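Local coordinates for MIP07328p (Drosophila melanogaster, PDB 6FKK), which acts as a semaphorin axon guidance cue, probably repelling growing axons by binding receptors of the plexin family through its extracellular sema domain, at residues V277-K282 against H392-S397; T416-I421 against L433-I438. One frame throughout, in Å; residues are numbered along the deposited sequence.

Interaction 1 (V277-K282 against H392-S397)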
ATOM      1  N   VAL A 277      -0.730   5.754  -8.824  1.00 57.19           N
ATOM      2  CA  VAL A 277      -0.116   5.510 -10.123  1.00 45.71           C
ATOM      3  C   VAL A 277      -0.825   6.358 -11.167  1.00 51.42           C
ATOM      4  O   VAL A 277      -2.059   6.460 -11.169  1.00 66.65           O
ATOM      5  CB  VAL A 277      -0.177   4.012 -10.483  1.00 39.71           C
ATOM      6  CG1 VAL A 277       0.216   3.788 -11.929  1.00 34.18           C
ATOM      7  CG2 VAL A 277       0.724   3.213  -9.558  1.00 57.08           C
ATOM      8  N   GLU A 278      -0.049   6.978 -12.052  1.00 54.42           N
ATOM      9  CA  GLU A 278      -0.590   7.807 -13.125  1.00 55.85           C
ATOM     10  C   GLU A 278      -0.562   6.994 -14.416  1.00 62.77           C
ATOM     11  O   GLU A 278       0.479   6.875 -15.065  1.00 83.64           O
ATOM     12  CB  GLU A 278       0.199   9.105 -13.258  1.00 54.32           C
ATOM     13  CG  GLU A 278       0.126  10.005 -12.033  1.00 61.73           C
ATOM     14  CD  GLU A 278      -1.268  10.558 -11.786  1.00 92.01           C
ATOM     15  OE1 GLU A 278      -2.078  10.604 -12.737  1.00109.00           O
ATOM     16  OE2 GLU A 278      -1.553  10.951 -10.635  1.00 88.13           O
ATOM     17  N   SER A 279      -1.709   6.428 -14.780  1.00 65.30           N
ATOM     18  CA  SER A 279      -1.858   5.647 -16.006  1.00 65.32           C
ATOM     19  C   SER A 279      -2.724   6.471 -16.955  1.00 68.65           C
ATOM     20  O   SER A 279      -3.954   6.416 -16.904  1.00 82.67           O
ATOM     21  CB  SER A 279      -2.472   4.270 -15.726  1.00 50.84           C
ATOM     22  OG  SER A 279      -1.704   3.534 -14.789  1.00 60.90           O
ATOM     23  N   GLY A 280      -2.069   7.239 -17.821  1.00 56.59           N
ATOM     24  CA  GLY A 280      -2.806   8.114 -18.714  1.00 55.94           C
ATOM     25  C   GLY A 280      -3.504   9.215 -17.942  1.00 72.44           C
ATOM     26  O   GLY A 280      -2.934   9.839 -17.040  1.00 87.58           O
ATOM     27  N   SER A 281      -4.765   9.456 -18.293  1.00 67.58           N
ATOM     28  CA  SER A 281      -5.560  10.479 -17.628  1.00 83.73           C
ATOM     29  C   SER A 281      -6.153  10.003 -16.310  1.00 75.51           C
ATOM     30  O   SER A 281      -6.892  10.761 -15.673  1.00 82.59           O
ATOM     31  CB  SER A 281      -6.684  10.951 -18.554  1.00103.80           C
ATOM     32  OG  SER A 281      -7.578   9.890 -18.843  1.00112.03           O
ATOM     33  N   LYS A 282      -5.847   8.782 -15.885  1.00 56.78           N
ATOM     34  CA  LYS A 282      -6.468   8.178 -14.717  1.00 64.25           C
ATOM     35  C   LYS A 282      -5.441   7.973 -13.613  1.00 51.54           C
ATOM     36  O   LYS A 282      -4.317   7.530 -13.870  1.00 52.33           O
ATOM     37  CB  LYS A 282      -7.119   6.842 -15.082  1.00 51.31           C
ATOM     38  CG  LYS A 282      -8.065   6.936 -16.267  1.00 85.33           C
ATOM     39  CD  LYS A 282      -8.755   5.614 -16.541  1.00 95.79           C
ATOM     40  CE  LYS A 282      -9.682   5.726 -17.738  1.00 98.00           C
ATOM     41  NZ  LYS A 282     -10.654   6.841 -17.568  1.00 91.34           N
ATOM     42  N   HIS A 392       5.248  -0.686 -12.152  1.00 54.28           N
ATOM     43  CA  HIS A 392       6.017   0.088 -13.120  1.00 53.38           C
ATOM     44  C   HIS A 392       5.032   0.625 -14.149  1.00 58.54           C
ATOM     45  O   HIS A 392       4.619  -0.118 -15.052  1.00 61.62           O
ATOM     46  CB  HIS A 392       7.092  -0.771 -13.794  1.00 53.00           C
ATOM     47  CG  HIS A 392       7.976  -0.012 -14.738  1.00 58.70           C
ATOM     48  ND1 HIS A 392       8.981  -0.617 -15.463  1.00 47.56           N
ATOM     49  CD2 HIS A 392       8.008   1.300 -15.075  1.00 54.45           C
ATOM     50  CE1 HIS A 392       9.593   0.290 -16.205  1.00 52.39           C
ATOM     51  NE2 HIS A 392       9.021   1.461 -15.988  1.00 61.54           N
ATOM     52  N   PRO A 393       4.623   1.885 -14.061  1.00 47.58           N
ATOM     53  CA  PRO A 393       3.502   2.355 -14.876  1.00 55.05           C
ATOM     54  C   PRO A 393       3.903   2.750 -16.287  1.00 58.67           C
ATOM     55  O   PRO A 393       5.004   3.250 -16.538  1.00 58.28           O
ATOM     56  CB  PRO A 393       2.998   3.575 -14.097  1.00 56.91           C
ATOM     57  CG  PRO A 393       4.218   4.101 -13.428  1.00 57.70           C
ATOM     58  CD  PRO A 393       5.064   2.898 -13.086  1.00 42.43           C
ATOM     59  N   GLN A 394       2.975   2.502 -17.212  1.00 58.16           N
ATOM     60  CA  GLN A 394       3.035   3.023 -18.579  1.00 50.19           C
ATOM     61  C   GLN A 394       4.307   2.583 -19.303  1.00 58.87           C
ATOM     62  O   GLN A 394       5.043   3.396 -19.867  1.00 74.12           O
ATOM     63  CB  GLN A 394       2.892   4.545 -18.585  1.00 62.44           C
ATOM     64  CG  GLN A 394       1.543   5.037 -18.073  1.00 47.80           C
ATOM     65  CD  GLN A 394       0.374   4.503 -18.886  1.00 53.32           C
ATOM     66  OE1 GLN A 394       0.070   5.011 -19.967  1.00 58.80           O
ATOM     67  NE2 GLN A 394      -0.286   3.472 -18.369  1.00 51.56           N
ATOM     68  N   VAL A 395       4.559   1.279 -19.289  1.00 51.41           N
ATOM     69  CA  VAL A 395       5.643   0.708 -20.082  1.00 44.88           C
ATOM     70  C   VAL A 395       5.178   0.622 -21.530  1.00 62.36           C
ATOM     71  O   VAL A 395       4.154  -0.002 -21.828  1.00 77.09           O
ATOM     72  CB  VAL A 395       6.054  -0.667 -19.545  1.00 44.33           C
ATOM     73  CG1 VAL A 395       7.135  -1.276 -20.421  1.00 46.39           C
ATOM     74  CG2 VAL A 395       6.533  -0.547 -18.108  1.00 45.88           C
ATOM     75  N   LYS A 396       5.924   1.253 -22.432  1.00 57.92           N
ATOM     76  CA  LYS A 396       5.550   1.287 -23.841  1.00 49.87           C
ATOM     77  C   LYS A 396       5.967  -0.015 -24.517  1.00 62.76           C
ATOM     78  O   LYS A 396       7.151  -0.367 -24.523  1.00 67.49           O
ATOM     79  CB  LYS A 396       6.193   2.485 -24.537  1.00 52.08           C
ATOM     80  CG  LYS A 396       5.658   2.748 -25.938  1.00 53.81           C
ATOM     81  CD  LYS A 396       6.398   3.895 -26.608  1.00 62.31           C
ATOM     82  CE  LYS A 396       5.872   4.152 -28.010  1.00 92.43           C
ATOM     83  NZ  LYS A 396       4.450   4.599 -27.999  1.00106.68           N
ATOM     84  N   SER A 397       4.997  -0.725 -25.085  1.00 60.36           N
ATOM     85  CA  SER A 397       5.267  -1.977 -25.771  1.00 51.64           C
ATOM     86  C   SER A 397       5.837  -1.707 -27.165  1.00 56.97           C
ATOM     87  O   SER A 397       5.799  -0.583 -27.674  1.00 55.51           O
ATOM     88  CB  SER A 397       3.994  -2.824 -25.852  1.00 53.04           C
ATOM     89  OG  SER A 397       2.956  -2.144 -26.538  1.00 51.04           O
TER
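This is a surface contact between two blades of the sema-domain beta-propeller: the end of strand 265-279 and its hairpin turn meet the end of strand 386-396, which opens the next four-stranded blade. The two strand ends run roughly parallel, 27° apart, but their axes come no nearer than 6.4 Å and no hydrogen bond joins them, so side chains bridge the gap. On the strand side of the contact V277, buried and with CG1 anti to the backbone N, lays that methyl obliquely against the P393 ring, CG1 to CB 3.5 Å. At the hairpin turn, Q394 reaches across to the type II' turn S279-K282, closed by K282 N to S279 O at 3.2 Å, with G280 at a positive phi of 67°. Bent at chi2 (-59°), Q394 passes CG near E278 O and then lays its amide along the backbone of S279 and G280. D404 of strand 402-410 ties both sides together: one carboxylate oxygen takes S279 OG, the other Q394 N. Q394 OE1 stands 3.8 Å from G280 N without bonding it, while Q394 NE2 rests against S279 CB at 3.5 Å.

Interaction 2 (T416-I421 against L433-I438)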
ATOM      1  N   THR A 416       5.528 -12.119  -8.640  1.00 51.70           N
ATOM      2  CA  THR A 416       4.753 -12.334  -9.856  1.00 54.39           C
ATOM      3  C   THR A 416       4.667 -11.032 -10.639  1.00 68.55           C
ATOM      4  O   THR A 416       4.169 -10.025 -10.125  1.00 76.06           O
ATOM      5  CB  THR A 416       3.350 -12.851  -9.528  1.00 66.75           C
ATOM      6  OG1 THR A 416       3.443 -14.142  -8.914  1.00 83.01           O
ATOM      7  CG2 THR A 416       2.514 -12.956 -10.794  1.00 70.96           C
ATOM      8  N   LYS A 417       5.157 -11.055 -11.876  1.00 53.92           N
ATOM      9  CA  LYS A 417       4.945  -9.976 -12.830  1.00 50.62           C
ATOM     10  C   LYS A 417       3.740 -10.309 -13.699  1.00 47.52           C
ATOM     11  O   LYS A 417       3.560 -11.461 -14.104  1.00 63.79           O
ATOM     12  CB  LYS A 417       6.166  -9.773 -13.730  1.00 49.94           C
ATOM     13  CG  LYS A 417       7.485  -9.532 -13.026  1.00 57.81           C
ATOM     14  CD  LYS A 417       8.614  -9.534 -14.052  1.00 81.95           C
ATOM     15  CE  LYS A 417       9.940  -9.086 -13.458  1.00 81.37           C
ATOM     16  NZ  LYS A 417      10.387  -9.944 -12.327  1.00 92.56           N
ATOM     17  N   PHE A 418       2.922  -9.300 -13.992  1.00 38.12           N
ATOM     18  CA  PHE A 418       1.817  -9.500 -14.920  1.00 38.25           C
ATOM     19  C   PHE A 418       1.333  -8.155 -15.439  1.00 47.60           C
ATOM     20  O   PHE A 418       1.516  -7.115 -14.802  1.00 54.35           O
ATOM     21  CB  PHE A 418       0.659 -10.275 -14.274  1.00 37.70           C
ATOM     22  CG  PHE A 418      -0.137  -9.479 -13.273  1.00 44.22           C
ATOM     23  CD1 PHE A 418       0.229  -9.455 -11.938  1.00 53.36           C
ATOM     24  CD2 PHE A 418      -1.267  -8.777 -13.665  1.00 42.17           C
ATOM     25  CE1 PHE A 418      -0.506  -8.733 -11.016  1.00 49.69           C
ATOM     26  CE2 PHE A 418      -2.004  -8.053 -12.748  1.00 48.61           C
ATOM     27  CZ  PHE A 418      -1.623  -8.032 -11.422  1.00 50.73           C
ATOM     28  N   ILE A 419       0.706  -8.199 -16.616  1.00 38.43           N
ATOM     29  CA  ILE A 419       0.020  -7.057 -17.201  1.00 51.53           C
ATOM     30  C   ILE A 419      -1.397  -7.489 -17.553  1.00 50.44           C
ATOM     31  O   ILE A 419      -1.729  -8.675 -17.553  1.00 48.43           O
ATOM     32  CB  ILE A 419       0.743  -6.501 -18.446  1.00 45.23           C
ATOM     33  CG1 ILE A 419       0.738  -7.538 -19.571  1.00 41.22           C
ATOM     34  CG2 ILE A 419       2.164  -6.078 -18.098  1.00 50.46           C
ATOM     35  CD1 ILE A 419       1.279  -7.016 -20.883  1.00 52.49           C
ATOM     36  N   ASN A 420      -2.238  -6.505 -17.856  1.00 44.15           N
ATOM     37  CA  ASN A 420      -3.630  -6.744 -18.206  1.00 45.25           C
ATOM     38  C   ASN A 420      -3.891  -6.284 -19.631  1.00 48.86           C
ATOM     39  O   ASN A 420      -3.383  -5.244 -20.062  1.00 67.62           O
ATOM     40  CB  ASN A 420      -4.579  -6.022 -17.246  1.00 58.85           C
ATOM     41  CG  ASN A 420      -4.551  -6.607 -15.849  1.00 59.07           C
ATOM     42  OD1 ASN A 420      -4.191  -5.930 -14.887  1.00 74.25           O
ATOM     43  ND2 ASN A 420      -4.938  -7.872 -15.729  1.00 41.12           N
ATOM     44  N   ILE A 421      -4.682  -7.066 -20.359  1.00 52.24           N
ATOM     45  CA  ILE A 421      -5.101  -6.730 -21.714  1.00 60.39           C
ATOM     46  C   ILE A 421      -6.614  -6.868 -21.778  1.00 55.63           C
ATOM     47  O   ILE A 421      -7.159  -7.933 -21.462  1.00 75.05           O
ATOM     48  CB  ILE A 421      -4.428  -7.625 -22.769  1.00 59.99           C
ATOM     49  CG1 ILE A 421      -2.934  -7.308 -22.867  1.00 56.63           C
ATOM     50  CG2 ILE A 421      -5.103  -7.456 -24.122  1.00 49.84           C
ATOM     51  CD1 ILE A 421      -2.199  -8.176 -23.862  1.00 50.40           C
ATOM     52  N   LEU A 433     -11.433  -9.286 -19.914  1.00 63.01           N
ATOM     53  CA  LEU A 433     -10.156  -8.875 -19.344  1.00 50.01           C
ATOM     54  C   LEU A 433      -9.336 -10.120 -19.039  1.00 66.40           C
ATOM     55  O   LEU A 433      -9.784 -10.992 -18.287  1.00 87.52           O
ATOM     56  CB  LEU A 433     -10.371  -8.053 -18.074  1.00 46.06           C
ATOM     57  CG  LEU A 433      -9.158  -7.851 -17.162  1.00 45.83           C
ATOM     58  CD1 LEU A 433      -8.135  -6.935 -17.814  1.00 44.75           C
ATOM     59  CD2 LEU A 433      -9.591  -7.305 -15.813  1.00 37.77           C
ATOM     60  N   LYS A 434      -8.140 -10.204 -19.616  1.00 44.42           N
ATOM     61  CA  LYS A 434      -7.255 -11.330 -19.371  1.00 61.71           C
ATOM     62  C   LYS A 434      -5.988 -10.856 -18.669  1.00 49.67           C
ATOM     63  O   LYS A 434      -5.641  -9.672 -18.692  1.00 56.41           O
ATOM     64  CB  LYS A 434      -6.905 -12.069 -20.671  1.00 73.40           C
ATOM     65  CG  LYS A 434      -6.082 -11.284 -21.676  1.00 66.65           C
ATOM     66  CD  LYS A 434      -5.799 -12.154 -22.897  1.00 92.64           C
ATOM     67  CE  LYS A 434      -4.889 -11.467 -23.904  1.00 97.92           C
ATOM     68  NZ  LYS A 434      -4.588 -12.360 -25.063  1.00 85.41           N
ATOM     69  N   THR A 435      -5.305 -11.805 -18.032  1.00 47.06           N
ATOM     70  CA  THR A 435      -4.130 -11.530 -17.211  1.00 40.35           C
ATOM     71  C   THR A 435      -2.926 -12.218 -17.840  1.00 65.86           C
ATOM     72  O   THR A 435      -2.835 -13.450 -17.832  1.00 77.98           O
ATOM     73  CB  THR A 435      -4.345 -12.009 -15.775  1.00 42.32           C
ATOM     74  OG1 THR A 435      -5.479 -11.338 -15.209  1.00 47.41           O
ATOM     75  CG2 THR A 435      -3.116 -11.723 -14.925  1.00 38.46           C
ATOM     76  N   VAL A 436      -2.006 -11.422 -18.380  1.00 56.35           N
ATOM     77  CA  VAL A 436      -0.789 -11.937 -18.999  1.00 51.44           C
ATOM     78  C   VAL A 436       0.270 -12.022 -17.905  1.00 50.48           C
ATOM     79  O   VAL A 436       0.864 -11.015 -17.520  1.00 46.54           O
ATOM     80  CB  VAL A 436      -0.330 -11.060 -20.164  1.00 43.41           C
ATOM     81  CG1 VAL A 436       0.925 -11.641 -20.804  1.00 57.83           C
ATOM     82  CG2 VAL A 436      -1.444 -10.909 -21.191  1.00 57.33           C
ATOM     83  N   VAL A 437       0.505 -13.231 -17.402  1.00 46.55           N
ATOM     84  CA  VAL A 437       1.513 -13.445 -16.370  1.00 45.90           C
ATOM     85  C   VAL A 437       2.885 -13.479 -17.027  1.00 56.90           C
ATOM     86  O   VAL A 437       3.164 -14.345 -17.862  1.00 73.20           O
ATOM     87  CB  VAL A 437       1.241 -14.738 -15.590  1.00 48.86           C
ATOM     88  CG1 VAL A 437       2.399 -15.042 -14.652  1.00 53.12           C
ATOM     89  CG2 VAL A 437      -0.061 -14.620 -14.815  1.00 41.47           C
ATOM     90  N   ILE A 438       3.746 -12.536 -16.651  1.00 57.30           N
ATOM     91  CA  ILE A 438       5.081 -12.470 -17.236  1.00 47.97           C
ATOM     92  C   ILE A 438       5.991 -13.528 -16.625  1.00 45.26           C
ATOM     93  O   ILE A 438       6.613 -14.320 -17.343  1.00 60.18           O
ATOM     94  CB  ILE A 438       5.666 -11.057 -17.070  1.00 56.36           C
ATOM     95  CG1 ILE A 438       4.796 -10.038 -17.806  1.00 61.33           C
ATOM     96  CG2 ILE A 438       7.097 -11.008 -17.575  1.00 53.56           C
ATOM     97  CD1 ILE A 438       5.228  -8.610 -17.589  1.00 72.96           C
TER
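Strands 414-423 and 432-442 form an antiparallel hairpin, the third and fourth strands of one four-stranded propeller blade. Pairs I419-V436 and I421-K434 each exchange two backbone bonds; the straightest runs from K434 N to I421 O, 3.1 Å at 178°. Past V437 the register loosens: I438 N reaches K417 O at 2.8 Å from above the carbonyl plane, and K417 also bonds S439, consistent with a classic beta bulge.

I438 CB sits against K417 CB, 3.6 Å away. CG2, anti to the backbone N, runs on toward K417 CD, while CG1 sets off along the other branch, anti to the carbonyl carbon. With chi2 extended (175°), the side chain crosses that of I419 at about a right angle, CD1 meeting I419 CG2 at 4.0 Å. I419 CG1 lies beside V436 CB at 3.7 Å, and I421 CD1 ends on V436 CG2, continuing this apolar face. L490 and Q491 of the PSI region touch I438 and V436, and N524 takes K434 NZ.

On the other face F418, its CG in the crowded position between N and carbonyl carbon (chi1 73°), brings CD2 obliquely to T435 CG2 at 3.7 Å. N420 and T435 lie side by side without bonding each other; N420 ND2 and T435 OG1 both bond L376 O, just before strand 377-380. The chemistry thus divides: backbone bonds fix the pairing, one face packs I419, I421, V436 and the aliphatic chain of K434 toward the PSI region, and the other sets apolar F418 beside two polar groups sharing one carbonyl.

In the fold
Both interactions involve the blade built from strands 386-396, 402-410, 414-423 and 432-442, interaction 1 on its first strand and interaction 2 on its third and fourth; their centres lie 15 Å apart and nearest atoms about 7 Å, without touching. Interaction 1 joins this blade to a different sheet, a small surface meeting (177 Å²) of side chains with no direct hydrogen bond and one of its six touching residues buried. Interaction 2 works within the blade, pairing its last two strands over 596 Å² through main-chain bonds, with half of its touching residues buried. Strand 402-410 connects them: D404 serves 277-282 and 392-397, while V405, I406 and Y407 pack against 416-421.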